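Local coordinates for protein myosin regulatory light chain (Placopecten magellanicus, PDB 3PN7) that probably confers calcium-dependent regulation on molluscan muscle myosin, as the calcium-binding light chain that controls its Mg-ATPase activity, at residues B[93-98]-B[145-150]. Residues are numbered along the deposited sequence; the frame is centred on the assembly and turned at random.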
ATOM      1  N   THR B  93      -6.847  14.474   1.016  1.00 32.77           N
ATOM      2  CA  THR B  93      -5.990  13.411   1.498  1.00 33.80           C
ATOM      3  C   THR B  93      -6.519  12.039   1.082  1.00 29.73           C
ATOM      4  O   THR B  93      -5.763  11.201   0.600  1.00 29.93           O
ATOM      5  CB  THR B  93      -5.852  13.483   3.027  1.00 35.09           C
ATOM      6  OG1 THR B  93      -5.311  14.761   3.372  1.00 38.06           O
ATOM      7  CG2 THR B  93      -4.931  12.389   3.553  1.00 29.26           C
ATOM      8  N   ILE B  94      -7.822  11.834   1.236  1.00 30.09           N
ATOM      9  CA  ILE B  94      -8.426  10.548   0.919  1.00 31.58           C
ATOM     10  C   ILE B  94      -8.396  10.297  -0.576  1.00 32.06           C
ATOM     11  O   ILE B  94      -8.139   9.186  -1.020  1.00 30.84           O
ATOM     12  CB  ILE B  94      -9.875  10.455   1.393  1.00 26.04           C
ATOM     13  CG1 ILE B  94      -9.978  10.835   2.870  1.00 26.78           C
ATOM     14  CG2 ILE B  94     -10.407   9.025   1.155  1.00 28.02           C
ATOM     15  CD1 ILE B  94     -11.359  10.660   3.456  1.00 28.55           C
ATOM     16  N   ARG B  95      -8.679  11.341  -1.340  1.00 31.84           N
ATOM     17  CA  ARG B  95      -8.571  11.298  -2.781  1.00 35.92           C
ATOM     18  C   ARG B  95      -7.145  10.920  -3.234  1.00 36.17           C
ATOM     19  O   ARG B  95      -6.961  10.104  -4.128  1.00 33.07           O
ATOM     20  CB  ARG B  95      -8.970  12.656  -3.328  1.00 39.82           C
ATOM     21  CG  ARG B  95      -9.445  12.635  -4.735  1.00 43.99           C
ATOM     22  CD  ARG B  95     -10.693  13.517  -4.915  1.00 43.69           C
ATOM     23  NE  ARG B  95     -10.664  14.789  -4.189  1.00 45.57           N
ATOM     24  CZ  ARG B  95      -9.814  15.786  -4.421  1.00 49.03           C
ATOM     25  NH1 ARG B  95      -8.874  15.658  -5.357  1.00 46.28           N
ATOM     26  NH2 ARG B  95      -9.900  16.914  -3.707  1.00 42.05           N
ATOM     27  N   ASN B  96      -6.130  11.498  -2.607  1.00 34.68           N
ATOM     28  CA  ASN B  96      -4.758  11.132  -2.950  1.00 35.97           C
ATOM     29  C   ASN B  96      -4.386   9.719  -2.495  1.00 34.47           C
ATOM     30  O   ASN B  96      -3.547   9.056  -3.117  1.00 34.03           O
ATOM     31  CB  ASN B  96      -3.772  12.151  -2.391  1.00 38.78           C
ATOM     32  CG  ASN B  96      -4.034  13.557  -2.909  1.00 42.39           C
ATOM     33  OD1 ASN B  96      -3.645  14.540  -2.277  1.00 48.99           O
ATOM     34  ND2 ASN B  96      -4.711  13.660  -4.055  1.00 37.90           N
ATOM     35  N   ALA B  97      -5.016   9.275  -1.405  1.00 34.43           N
ATOM     36  CA  ALA B  97      -4.870   7.910  -0.908  1.00 30.82           C
ATOM     37  C   ALA B  97      -5.319   6.944  -1.997  1.00 32.22           C
ATOM     38  O   ALA B  97      -4.595   6.018  -2.352  1.00 29.91           O
ATOM     39  CB  ALA B  97      -5.715   7.705   0.381  1.00 28.69           C
ATOM     40  N   PHE B  98      -6.523   7.168  -2.521  1.00 28.15           N
ATOM     41  CA  PHE B  98      -7.011   6.413  -3.661  1.00 29.97           C
ATOM     42  C   PHE B  98      -6.068   6.542  -4.887  1.00 32.79           C
ATOM     43  O   PHE B  98      -5.843   5.569  -5.616  1.00 30.28           O
ATOM     44  CB  PHE B  98      -8.437   6.850  -4.032  1.00 29.14           C
ATOM     45  CG  PHE B  98      -9.530   6.184  -3.210  1.00 30.45           C
ATOM     46  CD1 PHE B  98      -9.853   4.845  -3.403  1.00 30.39           C
ATOM     47  CD2 PHE B  98     -10.265   6.915  -2.275  1.00 30.67           C
ATOM     48  CE1 PHE B  98     -10.878   4.237  -2.668  1.00 29.98           C
ATOM     49  CE2 PHE B  98     -11.284   6.318  -1.527  1.00 24.81           C
ATOM     50  CZ  PHE B  98     -11.595   4.984  -1.724  1.00 30.21           C
ATOM     51  N   ASP B 145     -15.845   4.887  -8.937  1.00 34.71           N
ATOM     52  CA  ASP B 145     -15.590   6.329  -9.008  1.00 31.27           C
ATOM     53  C   ASP B 145     -15.165   6.866  -7.643  1.00 35.08           C
ATOM     54  O   ASP B 145     -16.002   7.283  -6.842  1.00 34.11           O
ATOM     55  CB  ASP B 145     -16.855   7.046  -9.458  1.00 34.44           C
ATOM     56  CG  ASP B 145     -16.621   8.511  -9.787  1.00 40.15           C
ATOM     57  OD1 ASP B 145     -15.589   9.077  -9.352  1.00 36.86           O
ATOM     58  OD2 ASP B 145     -17.482   9.094 -10.489  1.00 41.87           O
ATOM     59  N   TYR B 146     -13.867   6.869  -7.372  1.00 31.03           N
ATOM     60  CA  TYR B 146     -13.434   7.225  -6.035  1.00 32.30           C
ATOM     61  C   TYR B 146     -13.492   8.707  -5.684  1.00 31.24           C
ATOM     62  O   TYR B 146     -13.594   9.052  -4.508  1.00 25.54           O
ATOM     63  CB  TYR B 146     -12.059   6.648  -5.725  1.00 27.77           C
ATOM     64  CG  TYR B 146     -10.889   7.195  -6.507  1.00 29.30           C
ATOM     65  CD1 TYR B 146     -10.339   8.431  -6.202  1.00 32.03           C
ATOM     66  CD2 TYR B 146     -10.274   6.429  -7.500  1.00 31.39           C
ATOM     67  CE1 TYR B 146      -9.221   8.917  -6.900  1.00 33.43           C
ATOM     68  CE2 TYR B 146      -9.161   6.892  -8.195  1.00 30.99           C
ATOM     69  CZ  TYR B 146      -8.644   8.138  -7.895  1.00 32.16           C
ATOM     70  OH  TYR B 146      -7.549   8.588  -8.576  1.00 31.14           O
ATOM     71  N   VAL B 147     -13.399   9.579  -6.685  1.00 31.25           N
ATOM     72  CA  VAL B 147     -13.627  11.003  -6.454  1.00 31.24           C
ATOM     73  C   VAL B 147     -15.046  11.229  -5.922  1.00 30.79           C
ATOM     74  O   VAL B 147     -15.256  11.896  -4.918  1.00 31.70           O
ATOM     75  CB  VAL B 147     -13.410  11.826  -7.737  1.00 37.30           C
ATOM     76  CG1 VAL B 147     -13.766  13.300  -7.498  1.00 34.18           C
ATOM     77  CG2 VAL B 147     -11.969  11.672  -8.218  1.00 32.28           C
ATOM     78  N   ARG B 148     -16.021  10.640  -6.594  1.00 32.79           N
ATOM     79  CA  ARG B 148     -17.410  10.755  -6.181  1.00 35.21           C
ATOM     80  C   ARG B 148     -17.679  10.012  -4.863  1.00 35.75           C
ATOM     81  O   ARG B 148     -18.464  10.459  -4.023  1.00 32.94           O
ATOM     82  CB  ARG B 148     -18.300  10.203  -7.285  1.00 36.28           C
ATOM     83  CG  ARG B 148     -19.768  10.453  -7.084  1.00 45.84           C
ATOM     84  CD  ARG B 148     -20.530   9.920  -8.278  1.00 53.32           C
ATOM     85  NE  ARG B 148     -21.962  10.175  -8.183  1.00 56.12           N
ATOM     86  CZ  ARG B 148     -22.873   9.486  -8.860  1.00 66.42           C
ATOM     87  NH1 ARG B 148     -22.486   8.498  -9.664  1.00 63.20           N
ATOM     88  NH2 ARG B 148     -24.162   9.777  -8.731  1.00 70.17           N
ATOM     89  N   PHE B 149     -17.029   8.869  -4.680  1.00 32.72           N
ATOM     90  CA  PHE B 149     -17.160   8.135  -3.427  1.00 31.01           C
ATOM     91  C   PHE B 149     -16.678   9.004  -2.260  1.00 30.42           C
ATOM     92  O   PHE B 149     -17.314   9.057  -1.216  1.00 35.32           O
ATOM     93  CB  PHE B 149     -16.388   6.810  -3.496  1.00 32.30           C
ATOM     94  CG  PHE B 149     -16.348   6.056  -2.198  1.00 30.32           C
ATOM     95  CD1 PHE B 149     -17.373   5.192  -1.849  1.00 30.97           C
ATOM     96  CD2 PHE B 149     -15.275   6.204  -1.332  1.00 31.40           C
ATOM     97  CE1 PHE B 149     -17.338   4.490  -0.652  1.00 34.23           C
ATOM     98  CE2 PHE B 149     -15.223   5.505  -0.141  1.00 32.76           C
ATOM     99  CZ  PHE B 149     -16.256   4.648   0.206  1.00 33.54           C
ATOM    100  N   VAL B 150     -15.568   9.701  -2.447  1.00 27.09           N
ATOM    101  CA  VAL B 150     -15.030  10.564  -1.405  1.00 30.94           C
ATOM    102  C   VAL B 150     -16.007  11.690  -1.045  1.00 37.87           C
ATOM    103  O   VAL B 150     -16.166  12.019   0.128  1.00 37.11           O
ATOM    104  CB  VAL B 150     -13.648  11.155  -1.780  1.00 31.14           C
ATOM    105  CG1 VAL B 150     -13.213  12.175  -0.729  1.00 33.03           C
ATOM    106  CG2 VAL B 150     -12.603  10.047  -1.912  1.00 27.18           C
TER
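In the C-terminal EF-hand pair of the light chain, F98 of helix 91-99, the first helix of the lobe, packs against Y146, F149 and V150 of helix 146-154, the last. The two segments run roughly antiparallel, at 151° with their axes 9.7 Å apart, and an aromatic cluster of F98, Y146 and F149 forms much of the buried part of the interface. F98 and Y146 exchange CH-pi contacts: F98 CB sits over one face of the tyrosine ring, 3.3 Å from Y146 CD1, while Y146 CB lies over a face of the phenylalanine, 3.6 Å from F98 CG. Their planes are only 10° apart, but the rings are slid past each other and barely overlap. Y146 reaches this position with CG between its backbone N and carbonyl carbon (chi1 67°), and its OH is hydrogen-bonded to D102. At the far end of the phenylalanine, F98 CZ meets F149 CD2 at 3.9 Å, the two rings steeply inclined; apolar side chains of another protein's chain also pack on F98 and F149. An alanine in place of F98 would keep CB over the tyrosine ring but would probably open a gap where Y146 CB, F149 and V150 now meet the phenyl ring. The bent chain of R95 lays its aliphatic CD against both methyls of V147. One turn before F98, I94 extends the apolar seam, its CG2 touching V150 CG2 at 3.9 Å.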